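Local coordinates for protein putative enoyl-CoA hydratase/isomerase (Bordetella parapertussis, PDB 3ISA) that is a putative enoyl-CoA hydratase/isomerase of the crotonase-like family, and so probably acts on acyl-CoA thioesters, at residues R164-D169 and I174-D179; R145-I150 and S158-A163; L9-R14 and W18-S23; E37-G42 and E88-R93. All blocks are in the same frame, centred on the assembly; numbering follows the deposited sequence. Where two conformers were deposited one is given.

How the contacts relate
Contacts 1, 2 and 4 are buried, while contact 3 runs from the core to the surface. Contacts 1 and 2 are neighbours: R164 N probably bonds to I159 O, and the F147 ring meets F176. Both are apolar across the segments; no hydrogen bond joins the two segments of either. Contact 3 is the beta hairpin at the edge of the sheet. It differs in being held by backbone hydrogen bonds and a cation-pi pair. Its buried face rests on helix 33-48, which contact 4 packs against helix 77-95. Contact 4 also joins contact 2 through the salt bridge of R146 with E88, although their centres lie about 22 Å apart.

Contact 1: residues R164-D169 and I174-D179; sequences RAFDAD and IGFVRD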
# COMPACT_ATOMS: atom_id res chain seq x y z
N ARG D 164 -10.90 -7.84 28.70
CA ARG D 164 -11.67 -8.83 29.44
C ARG D 164 -11.29 -10.28 29.14
O ARG D 164 -10.76 -10.58 28.07
CB ARG D 164 -13.18 -8.63 29.19
CG ARG D 164 -13.64 -8.80 27.74
CD ARG D 164 -15.15 -8.93 27.68
NE ARG D 164 -15.68 -9.07 26.32
CZ ARG D 164 -15.89 -10.23 25.70
NH1 ARG D 164 -15.60 -11.39 26.28
NH2 ARG D 164 -16.39 -10.22 24.47
N ALA D 165 -11.58 -11.17 30.08
CA ALA D 165 -11.38 -12.59 29.86
C ALA D 165 -12.41 -13.20 28.90
O ALA D 165 -13.52 -12.67 28.76
CB ALA D 165 -11.38 -13.33 31.19
N PHE D 166 -12.03 -14.29 28.24
CA PHE D 166 -12.95 -15.15 27.49
C PHE D 166 -12.59 -16.63 27.62
O PHE D 166 -11.41 -16.99 27.73
CB PHE D 166 -13.10 -14.74 26.01
CG PHE D 166 -11.81 -14.77 25.21
CD1 PHE D 166 -11.55 -15.81 24.32
CD2 PHE D 166 -10.88 -13.74 25.32
CE1 PHE D 166 -10.37 -15.85 23.56
CE2 PHE D 166 -9.69 -13.76 24.57
CZ PHE D 166 -9.45 -14.81 23.68
N ASP D 167 -13.62 -17.48 27.63
CA ASP D 167 -13.45 -18.91 27.86
C ASP D 167 -13.38 -19.71 26.56
O ASP D 167 -13.52 -19.15 25.47
CB ASP D 167 -14.55 -19.45 28.80
CG ASP D 167 -15.92 -19.63 28.11
OD1 ASP D 167 -16.18 -19.07 27.02
OD2 ASP D 167 -16.77 -20.35 28.68
N ALA D 168 -13.17 -21.02 26.71
CA ALA D 168 -13.07 -21.95 25.59
C ALA D 168 -14.25 -21.91 24.61
O ALA D 168 -14.05 -21.92 23.39
CB ALA D 168 -12.84 -23.35 26.10
N ASP D 169 -15.48 -21.84 25.15
CA ASP D 169 -16.70 -21.77 24.32
C ASP D 169 -16.72 -20.52 23.46
O ASP D 169 -16.94 -20.61 22.26
CB ASP D 169 -17.97 -21.82 25.17
CG ASP D 169 -18.24 -23.20 25.74
OD1 ASP D 169 -17.84 -24.20 25.11
OD2 ASP D 169 -18.86 -23.27 26.82
N ILE D 174 -15.86 -17.48 18.22
CA ILE D 174 -15.24 -16.39 17.47
C ILE D 174 -14.11 -16.84 16.53
O ILE D 174 -13.52 -16.01 15.82
CB ILE D 174 -14.77 -15.26 18.43
CG1 ILE D 174 -13.59 -15.74 19.29
CG2 ILE D 174 -15.94 -14.80 19.31
CD1 ILE D 174 -13.12 -14.73 20.34
N GLY D 175 -13.82 -18.15 16.51
CA GLY D 175 -12.81 -18.71 15.62
C GLY D 175 -11.38 -18.57 16.13
O GLY D 175 -10.42 -18.76 15.37
N PHE D 176 -11.24 -18.26 17.42
CA PHE D 176 -9.93 -18.19 18.06
C PHE D 176 -9.31 -19.59 18.25
O PHE D 176 -8.09 -19.74 18.22
CB PHE D 176 -9.98 -17.39 19.37
CG PHE D 176 -8.62 -17.03 19.93
CD1 PHE D 176 -7.72 -16.27 19.18
CD2 PHE D 176 -8.24 -17.46 21.19
CE1 PHE D 176 -6.45 -15.96 19.69
CE2 PHE D 176 -6.97 -17.15 21.71
CZ PHE D 176 -6.07 -16.40 20.96
N VAL D 177 -10.15 -20.61 18.45
CA VAL D 177 -9.67 -22.00 18.46
C VAL D 177 -10.39 -22.81 17.39
O VAL D 177 -11.55 -22.52 17.05
CB VAL D 177 -9.74 -22.69 19.87
CG1 VAL D 177 -8.84 -21.97 20.88
CG2 VAL D 177 -11.16 -22.77 20.39
N ARG D 178 -9.70 -23.81 16.82
CA ARG D 178 -10.28 -24.73 15.84
C ARG D 178 -11.37 -25.54 16.52
O ARG D 178 -12.46 -25.73 15.97
CB ARG D 178 -9.23 -25.71 15.33
CG ARG D 178 -8.55 -25.28 14.08
CD ARG D 178 -7.29 -26.09 13.84
NE ARG D 178 -7.51 -27.27 12.99
CZ ARG D 178 -7.45 -27.27 11.66
NH1 ARG D 178 -7.66 -28.39 10.98
NH2 ARG D 178 -7.19 -26.14 11.00
N ASP D 179 -11.04 -26.01 17.71
CA ASP D 179 -11.94 -26.82 18.50
C ASP D 179 -11.40 -26.93 19.90
O ASP D 179 -10.25 -26.56 20.19
CB ASP D 179 -12.09 -28.23 17.89
CG ASP D 179 -13.52 -28.75 17.98
OD1 ASP D 179 -14.08 -28.77 19.10
OD2 ASP D 179 -14.07 -29.12 16.93
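F166 turns an edge of its ring to the face of F176. The pair is offset edge-to-face, with ring planes 72° apart and the two ring centroids, of F166 and F176, separated by 5.5 Å. The CE1-CZ edge of F166 does the touching. F166 CE1 is 3.6 Å from F176 CD2, which lies close to the plane of the F166 ring. F166 CZ is 3.9 Å from F176 CE2. F166 reaches this place with CG between its backbone N and carbonyl carbon (chi1 60°). A chi1 of -168° turns the F176 ring toward F166.

I174 adds a third apolar group. Its CD1 approaches F166 CE1 obliquely at 4.4 Å. Farther along, V177 CG2 rests 4.3 Å from A168 O.

The first segment runs from strand 165-167 into helix 168-173, and the second follows that helix. Strand 165-167 is an outer strand of the small sheet it forms with 130-132 and 108-110. D167 is the helix N-cap, and its OD1 accepts a hydrogen bond from E170 N. At the other end, G175 with its positive phi forms a Schellman motif. The aromatic cluster extends beyond the pair: F131 of strand 130-132 meets both rings, and F147 packs edge-to-face on F176. R123 binds the carbonyl oxygens of G175 and F176.

No hydrogen bond crosses between the segments. The attraction is therefore dispersion plus the weak electrostatics of ring C-H groups aimed at a pi face. The pair depends on the fit of the F166 edge to the F176 face within a buried aromatic cluster.

Contact 2: residues R145-I150 and S158-A163; sequences RRFRDI and SILGSA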
# COMPACT_ATOMS: atom_id res chain seq x y z
N ARG D 145 -3.36 -6.36 16.16
CA ARG D 145 -3.80 -6.58 14.79
C ARG D 145 -3.90 -8.05 14.43
O ARG D 145 -4.81 -8.44 13.68
CB ARG D 145 -2.86 -5.89 13.80
CG ARG D 145 -2.93 -4.37 13.85
CD ARG D 145 -2.28 -3.79 12.61
NE ARG D 145 -2.21 -2.33 12.65
CZ ARG D 145 -1.26 -1.63 13.27
NH1 ARG D 145 -0.28 -2.26 13.95
NH2 ARG D 145 -1.31 -0.30 13.22
N ARG D 146 -2.98 -8.87 14.96
CA ARG D 146 -3.06 -10.33 14.74
C ARG D 146 -4.31 -10.91 15.35
O ARG D 146 -4.97 -11.76 14.73
CB ARG D 146 -1.81 -11.06 15.24
CG ARG D 146 -0.59 -10.90 14.28
CD ARG D 146 0.65 -11.77 14.70
NE ARG D 146 1.02 -11.50 16.09
CZ ARG D 146 1.86 -10.54 16.49
NH1 ARG D 146 2.50 -9.76 15.62
NH2 ARG D 146 2.08 -10.38 17.78
N PHE D 147 -4.66 -10.45 16.55
CA PHE D 147 -5.90 -10.92 17.15
C PHE D 147 -7.12 -10.46 16.33
O PHE D 147 -8.02 -11.27 16.06
CB PHE D 147 -5.99 -10.51 18.62
CG PHE D 147 -7.19 -11.07 19.34
CD1 PHE D 147 -7.30 -12.43 19.58
CD2 PHE D 147 -8.20 -10.21 19.79
CE1 PHE D 147 -8.42 -12.95 20.26
CE2 PHE D 147 -9.30 -10.70 20.47
CZ PHE D 147 -9.41 -12.07 20.70
N ARG D 148 -7.09 -9.21 15.87
CA ARG D 148 -8.10 -8.68 14.95
C ARG D 148 -8.29 -9.53 13.68
O ARG D 148 -9.42 -9.85 13.31
CB ARG D 148 -7.76 -7.23 14.58
CG ARG D 148 -8.72 -6.61 13.56
CD ARG D 148 -8.02 -5.50 12.84
NE ARG D 148 -6.94 -5.99 11.98
CZ ARG D 148 -6.05 -5.20 11.39
NH1 ARG D 148 -6.12 -3.88 11.56
NH2 ARG D 148 -5.11 -5.72 10.62
N ASP D 149 -7.18 -9.92 13.05
CA ASP D 149 -7.17 -10.70 11.82
C ASP D 149 -7.86 -12.05 11.97
O ASP D 149 -8.45 -12.56 11.02
CB ASP D 149 -5.74 -10.90 11.32
CG ASP D 149 -5.14 -9.63 10.72
OD1 ASP D 149 -5.84 -8.60 10.59
OD2 ASP D 149 -3.96 -9.65 10.36
N ILE D 150 -7.78 -12.61 13.18
CA ILE D 150 -8.40 -13.89 13.50
C ILE D 150 -9.91 -13.74 13.75
O ILE D 150 -10.71 -14.41 13.10
CB ILE D 150 -7.73 -14.54 14.72
CG1 ILE D 150 -6.27 -14.92 14.40
CG2 ILE D 150 -8.54 -15.77 15.25
CD1 ILE D 150 -5.41 -15.19 15.67
N SER D 158 -14.43 -5.59 21.23
CA SER D 158 -15.19 -6.09 22.38
C SER D 158 -14.25 -6.65 23.45
O SER D 158 -14.32 -6.28 24.63
CB SER D 158 -16.18 -7.16 21.94
OG SER D 158 -16.92 -7.67 23.05
N ILE D 159 -13.35 -7.54 23.04
CA ILE D 159 -12.46 -8.20 23.98
C ILE D 159 -11.30 -7.34 24.47
O ILE D 159 -11.05 -7.24 25.67
CB ILE D 159 -11.98 -9.57 23.43
CG1 ILE D 159 -13.19 -10.51 23.28
CG2 ILE D 159 -10.89 -10.18 24.32
CD1 ILE D 159 -12.95 -11.68 22.32
N LEU D 160 -10.58 -6.72 23.53
CA LEU D 160 -9.41 -5.93 23.92
C LEU D 160 -9.79 -4.61 24.58
O LEU D 160 -9.16 -4.20 25.55
CB LEU D 160 -8.48 -5.70 22.72
CG LEU D 160 -8.02 -6.99 22.01
CD1 LEU D 160 -7.18 -6.62 20.79
CD2 LEU D 160 -7.28 -7.95 22.95
N GLY D 161 -10.84 -3.97 24.05
CA GLY D 161 -11.33 -2.66 24.53
C GLY D 161 -11.70 -2.58 26.00
O GLY D 161 -11.57 -1.51 26.62
N SER D 162 -12.17 -3.70 26.55
CA SER D 162 -12.52 -3.82 27.96
C SER D 162 -11.53 -4.71 28.69
O SER D 162 -11.75 -5.07 29.86
CB SER D 162 -13.93 -4.40 28.10
OG SER D 162 -14.90 -3.47 27.64
N ALA D 163 -10.46 -5.10 27.96
CA ALA D 163 -9.38 -5.97 28.45
C ALA D 163 -9.91 -7.13 29.26
O ALA D 163 -9.45 -7.37 30.37
CB ALA D 163 -8.37 -5.16 29.25
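D149 OD1 is gripped by two nitrogens of R148. R148 NH2 lies 3.0 Å from D149 OD1, and R148 NE lies 3.2 Å from the same D149 oxygen. The grip is side-on. NH2 meets the oxygen on its syn side and NE on its anti side, both from the same face of the carboxylate. The oxygen lies almost in the guanidinium plane, whereas NE stands 34° out of the carboxylate plane. D149 OD2 has its own partner, H216 NE2. R148 NH1 makes a weak hydrogen bond to L212 O of a third subunit.

F147, on the same helix, makes the contact with the second segment. Its CG is anti to the backbone N (chi1 -175°), and the ring projects toward helix 153-161. I159 crosses it at about a right angle, with CD1 at the ring edge, 3.9 Å from F147 CZ. L160 slides past in the opposite direction. Its CD1 lies obliquely to the ring, 3.9 Å from F147 CD2.

Helices 144-151 and 153-161 are consecutive in the crotonase-like chain, and the contact packs them against each other. The second ends in a Schellman motif at A163, where A163 N bonds to L160 O at 2.9 Å.

The chemistry is thus divided. Aliphatic branches and a phenyl edge join the helices in the interior, while the ion pair on the first helix lies near a subunit boundary, where it may help orient R148.

Contact 3: residues L9-R14 and W18-S23; sequences LAIERR and WTFTLS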
# COMPACT_ATOMS: atom_id res chain seq x y z
N LEU D 9 12.79 -23.90 28.72
CA LEU D 9 12.18 -24.39 27.48
C LEU D 9 12.70 -25.79 27.12
O LEU D 9 13.89 -25.96 26.86
CB LEU D 9 12.50 -23.43 26.32
CG LEU D 9 11.89 -23.87 24.98
CD1 LEU D 9 10.38 -23.79 25.04
CD2 LEU D 9 12.47 -23.06 23.81
N ALA D 10 11.80 -26.76 27.09
CA ALA D 10 12.17 -28.11 26.64
C ALA D 10 11.85 -28.22 25.17
O ALA D 10 10.78 -27.79 24.74
CB ALA D 10 11.42 -29.18 27.41
N ILE D 11 12.78 -28.78 24.40
CA ILE D 11 12.53 -29.00 22.98
C ILE D 11 12.68 -30.49 22.63
O ILE D 11 13.74 -31.08 22.83
CB ILE D 11 13.41 -28.12 22.05
CG1 ILE D 11 13.38 -26.63 22.46
CG2 ILE D 11 12.98 -28.32 20.56
CD1 ILE D 11 14.48 -25.75 21.78
N GLU D 12 11.59 -31.09 22.15
CA GLU D 12 11.61 -32.44 21.62
C GLU D 12 11.72 -32.36 20.10
O GLU D 12 10.88 -31.74 19.45
CB GLU D 12 10.35 -33.21 22.02
CG GLU D 12 10.22 -34.59 21.37
CD GLU D 12 8.79 -35.15 21.40
OE1 GLU D 12 8.02 -34.86 22.35
OE2 GLU D 12 8.43 -35.90 20.47
N ARG D 13 12.74 -32.99 19.54
CA ARG D 13 12.96 -32.97 18.12
C ARG D 13 12.66 -34.32 17.48
O ARG D 13 13.24 -35.34 17.85
CB ARG D 13 14.39 -32.55 17.80
CG ARG D 13 14.78 -31.22 18.43
CD ARG D 13 16.19 -30.85 18.08
NE ARG D 13 16.51 -29.48 18.47
CZ ARG D 13 16.89 -29.11 19.69
NH1 ARG D 13 16.99 -30.00 20.67
NH2 ARG D 13 17.16 -27.83 19.95
N ARG D 14 11.75 -34.31 16.51
CA ARG D 14 11.43 -35.47 15.66
C ARG D 14 11.49 -35.05 14.18
O ARG D 14 11.46 -33.85 13.90
CB ARG D 14 10.05 -36.03 16.02
CG ARG D 14 9.93 -36.55 17.45
CD ARG D 14 10.85 -37.76 17.70
NE ARG D 14 10.63 -38.31 19.04
CZ ARG D 14 11.28 -37.93 20.14
NH1 ARG D 14 12.21 -36.99 20.08
NH2 ARG D 14 10.97 -38.49 21.30
N TRP D 18 8.97 -30.43 15.83
CA TRP D 18 9.61 -30.08 17.09
C TRP D 18 8.53 -29.61 18.04
O TRP D 18 7.64 -28.85 17.66
CB TRP D 18 10.63 -28.94 16.92
CG TRP D 18 11.92 -29.32 16.27
CD1 TRP D 18 12.20 -30.45 15.55
CD2 TRP D 18 13.11 -28.53 16.26
NE1 TRP D 18 13.50 -30.41 15.10
CE2 TRP D 18 14.09 -29.25 15.52
CE3 TRP D 18 13.46 -27.29 16.82
CZ2 TRP D 18 15.38 -28.75 15.30
CZ3 TRP D 18 14.75 -26.79 16.59
CH2 TRP D 18 15.70 -27.53 15.85
N THR D 19 8.60 -30.09 19.28
CA THR D 19 7.67 -29.65 20.30
C THR D 19 8.40 -28.76 21.31
O THR D 19 9.37 -29.18 21.95
CB THR D 19 6.99 -30.85 20.99
OG1 THR D 19 6.35 -31.66 20.00
CG2 THR D 19 5.97 -30.39 22.06
N PHE D 20 7.91 -27.53 21.42
CA PHE D 20 8.42 -26.54 22.34
C PHE D 20 7.52 -26.51 23.58
O PHE D 20 6.41 -25.98 23.54
CB PHE D 20 8.40 -25.15 21.69
CG PHE D 20 9.31 -25.02 20.49
CD1 PHE D 20 10.62 -24.57 20.65
CD2 PHE D 20 8.84 -25.31 19.22
CE1 PHE D 20 11.47 -24.44 19.54
CE2 PHE D 20 9.69 -25.19 18.09
CZ PHE D 20 11.01 -24.74 18.26
N THR D 21 8.01 -27.07 24.68
CA THR D 21 7.25 -27.08 25.90
C THR D 21 7.78 -25.99 26.83
O THR D 21 8.91 -26.07 27.32
CB THR D 21 7.27 -28.48 26.60
OG1 THR D 21 6.77 -29.47 25.70
CG2 THR D 21 6.43 -28.46 27.88
N LEU D 22 6.96 -24.95 27.05
CA LEU D 22 7.27 -23.92 28.04
C LEU D 22 7.28 -24.62 29.39
O LEU D 22 6.32 -25.31 29.73
CB LEU D 22 6.24 -22.79 28.02
CG LEU D 22 6.39 -21.78 26.86
CD1 LEU D 22 6.14 -22.41 25.48
CD2 LEU D 22 5.45 -20.60 27.06
N SER D 23 8.38 -24.45 30.11
CA SER D 23 8.67 -25.30 31.26
C SER D 23 9.06 -24.49 32.48
O SER D 23 10.13 -24.66 33.08
CB SER D 23 9.76 -26.31 30.88
OG SER D 23 9.30 -27.20 29.88
O HOH W 1 8.11 -33.35 18.58
O HOH W 2 14.07 -32.64 13.23
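The W18 ring carries R13 on one face. R13 CG stands 3.6 Å from the centroid of the W18 five-membered ring, a CH-pi contact. R13 CZ is 4.5 Å from the centroid of the W18 six-membered ring, a cation-pi contact. The guanidinium does not lie flat: its plane is 81° from that of the indole, and its edge meets the ring, with R13 NE 3.4 Å from W18 CH2. An extended chain from CG to NE (chi2 -180°) carries R13 along the indole. I11 CG2 lies over one face of the R13 guanidinium and, toward the rim, one face of F20. At the edge of the indole are F20 CZ and water 2, which accepts from W18 NE1 at 3.0 Å and donates to R14 O. F20 has L9 CD2 at its ring edge, and I11 CG1 comes in obliquely, 3.9 Å from F20 CD1. F56 of strand 53-58 meets the F20 ring nearly parallel.

Strands 9-13 and 17-22 form an antiparallel hairpin at one end of the mixed sheet. L9, I11, R13, W18, F20 and L22 share one face, and L9 and W18 there touch helix 33-48. A10, E12, T19 and T21 are on the other.

A10 and T21 exchange two backbone bonds, as do E12 and T19. T21 O takes A10 N at 3.0 Å and S23 OG at 2.8 Å, the latter well above the carbonyl plane. E12 OE2 sits over the R14 guanidinium face, so that pairing rests on charge alone. Water 1 bonds to T19 OG1 at 2.8 Å and weakly to E12 O.

Contact 4: residues E37-G42 and E88-R93; sequences EALIDG and EMLLQR
L39 sets its CB against the fork of L90. L39 CB is 3.7 Å from L90 CD2 and 3.8 Å from L90 CD1, and L39 CD1 also reaches L90 CD2. The two side chains cross at a slant. L90 has CG anti to its backbone N, beside the carbonyl carbon (chi1 172°), with both methyls at L39. L39 also touches L9 of strand 9-13, on the sheet side.

I40 comes next and meets two residues. Its CG1 packs on L90 CB at 3.7 Å, and L90 CD1 lies 3.8 Å from I40 N. I40 and L90 are the closest CA pair of the segments, 5.6 Å apart. The other branch, CG2, sits over one face of the R93 guanidinium, 3.8 Å from R93 NE. R93 is bent at chi2 and chi3 and crosses I40 at about a right angle. Its charge is met by D44, one helical turn past I40, in a salt bridge through NE.

Helices 33-48 and 77-95 belong to successive beta-alpha-beta crossovers of the mixed sheet. The first links strand 17-22 to strand 53-58, and the second links strand 53-58 to strand 100-105. The short segments run in roughly the same direction, at 30°, and their axes come within 9.8 Å.

G42 ends the segment, and W18 and F20 of the hairpin pack against its backbone. On the second helix, Q92 NE2 donates to E88 OE2 at 2.8 Å. E88 OE2 also forms a salt bridge with R146 NH1, and Q92 OE1 bonds to R226 of a fourth subunit.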
# COMPACT_ATOMS: atom_id res chain seq x y z
N GLU D 37 14.24 -15.62 24.97
CA GLU D 37 15.46 -15.86 24.18
C GLU D 37 15.64 -17.32 23.75
O GLU D 37 16.08 -17.59 22.63
CB GLU D 37 16.72 -15.33 24.87
CG GLU D 37 16.79 -13.80 25.01
CD GLU D 37 16.56 -13.02 23.71
OE1 GLU D 37 17.18 -13.34 22.67
OE2 GLU D 37 15.75 -12.06 23.75
N ALA D 38 15.29 -18.25 24.63
CA ALA D 38 15.31 -19.68 24.34
C ALA D 38 14.32 -20.05 23.22
O ALA D 38 14.63 -20.89 22.36
CB ALA D 38 14.99 -20.47 25.60
N LEU D 39 13.13 -19.44 23.25
CA LEU D 39 12.13 -19.64 22.23
C LEU D 39 12.59 -19.09 20.88
O LEU D 39 12.46 -19.75 19.87
CB LEU D 39 10.81 -18.99 22.64
CG LEU D 39 9.99 -19.86 23.61
CD1 LEU D 39 9.04 -18.98 24.46
CD2 LEU D 39 9.25 -20.97 22.89
N ILE D 40 13.16 -17.89 20.89
CA ILE D 40 13.68 -17.29 19.67
C ILE D 40 14.78 -18.17 19.04
O ILE D 40 14.74 -18.42 17.84
CB ILE D 40 14.19 -15.85 19.95
CG1 ILE D 40 12.98 -14.90 20.13
CG2 ILE D 40 15.03 -15.35 18.80
CD1 ILE D 40 13.31 -13.51 20.65
N ASP D 41 15.74 -18.61 19.87
CA ASP D 41 16.80 -19.52 19.42
C ASP D 41 16.24 -20.82 18.82
O ASP D 41 16.66 -21.23 17.73
CB ASP D 41 17.77 -19.80 20.57
CG ASP D 41 18.65 -18.59 20.90
OD1 ASP D 41 18.65 -17.61 20.12
OD2 ASP D 41 19.34 -18.62 21.93
N GLY D 42 15.29 -21.45 19.53
CA GLY D 42 14.67 -22.69 19.09
C GLY D 42 13.90 -22.55 17.78
O GLY D 42 14.04 -23.38 16.88
N GLU D 88 7.64 -9.41 20.94
CA GLU D 88 7.02 -9.15 19.62
C GLU D 88 7.84 -9.73 18.46
O GLU D 88 7.27 -10.24 17.50
CB GLU D 88 6.73 -7.66 19.41
CG GLU D 88 6.06 -7.27 18.05
CD GLU D 88 4.68 -7.94 17.79
OE1 GLU D 88 4.12 -8.62 18.68
OE2 GLU D 88 4.14 -7.77 16.67
N MET D 89 9.17 -9.67 18.57
CA MET D 89 10.03 -10.25 17.55
C MET D 89 9.80 -11.79 17.48
O MET D 89 9.67 -12.36 16.39
CB MET D 89 11.49 -9.85 17.75
CG MET D 89 11.77 -8.34 17.41
SD MET D 89 13.46 -7.75 17.78
CE MET D 89 14.33 -8.44 16.39
N LEU D 90 9.68 -12.42 18.64
CA LEU D 90 9.34 -13.83 18.73
C LEU D 90 7.98 -14.14 18.09
O LEU D 90 7.87 -15.08 17.28
CB LEU D 90 9.35 -14.31 20.19
CG LEU D 90 8.81 -15.74 20.41
CD1 LEU D 90 9.66 -16.83 19.69
CD2 LEU D 90 8.62 -16.04 21.90
N LEU D 91 6.97 -13.35 18.43
CA LEU D 91 5.61 -13.57 17.92
C LEU D 91 5.57 -13.48 16.38
O LEU D 91 4.92 -14.26 15.70
CB LEU D 91 4.63 -12.58 18.57
CG LEU D 91 4.52 -12.69 20.09
CD1 LEU D 91 3.64 -11.58 20.65
CD2 LEU D 91 4.00 -14.08 20.48
N GLN D 92 6.33 -12.52 15.84
CA GLN D 92 6.38 -12.35 14.41
C GLN D 92 7.08 -13.53 13.71
O GLN D 92 6.67 -13.95 12.63
CB GLN D 92 7.02 -10.99 14.07
CG GLN D 92 6.08 -9.83 14.47
CD GLN D 92 6.59 -8.47 14.03
OE1 GLN D 92 7.58 -8.36 13.28
NE2 GLN D 92 5.91 -7.42 14.48
N ARG D 93 8.13 -14.06 14.34
CA ARG D 93 8.83 -15.24 13.83
C ARG D 93 7.91 -16.46 13.80
O ARG D 93 7.88 -17.18 12.82
CB ARG D 93 10.05 -15.55 14.69
CG ARG D 93 11.29 -14.79 14.30
CD ARG D 93 12.12 -14.56 15.53
NE ARG D 93 13.56 -14.68 15.31
CZ ARG D 93 14.37 -13.65 15.14
NH1 ARG D 93 15.67 -13.86 14.99
NH2 ARG D 93 13.90 -12.41 15.11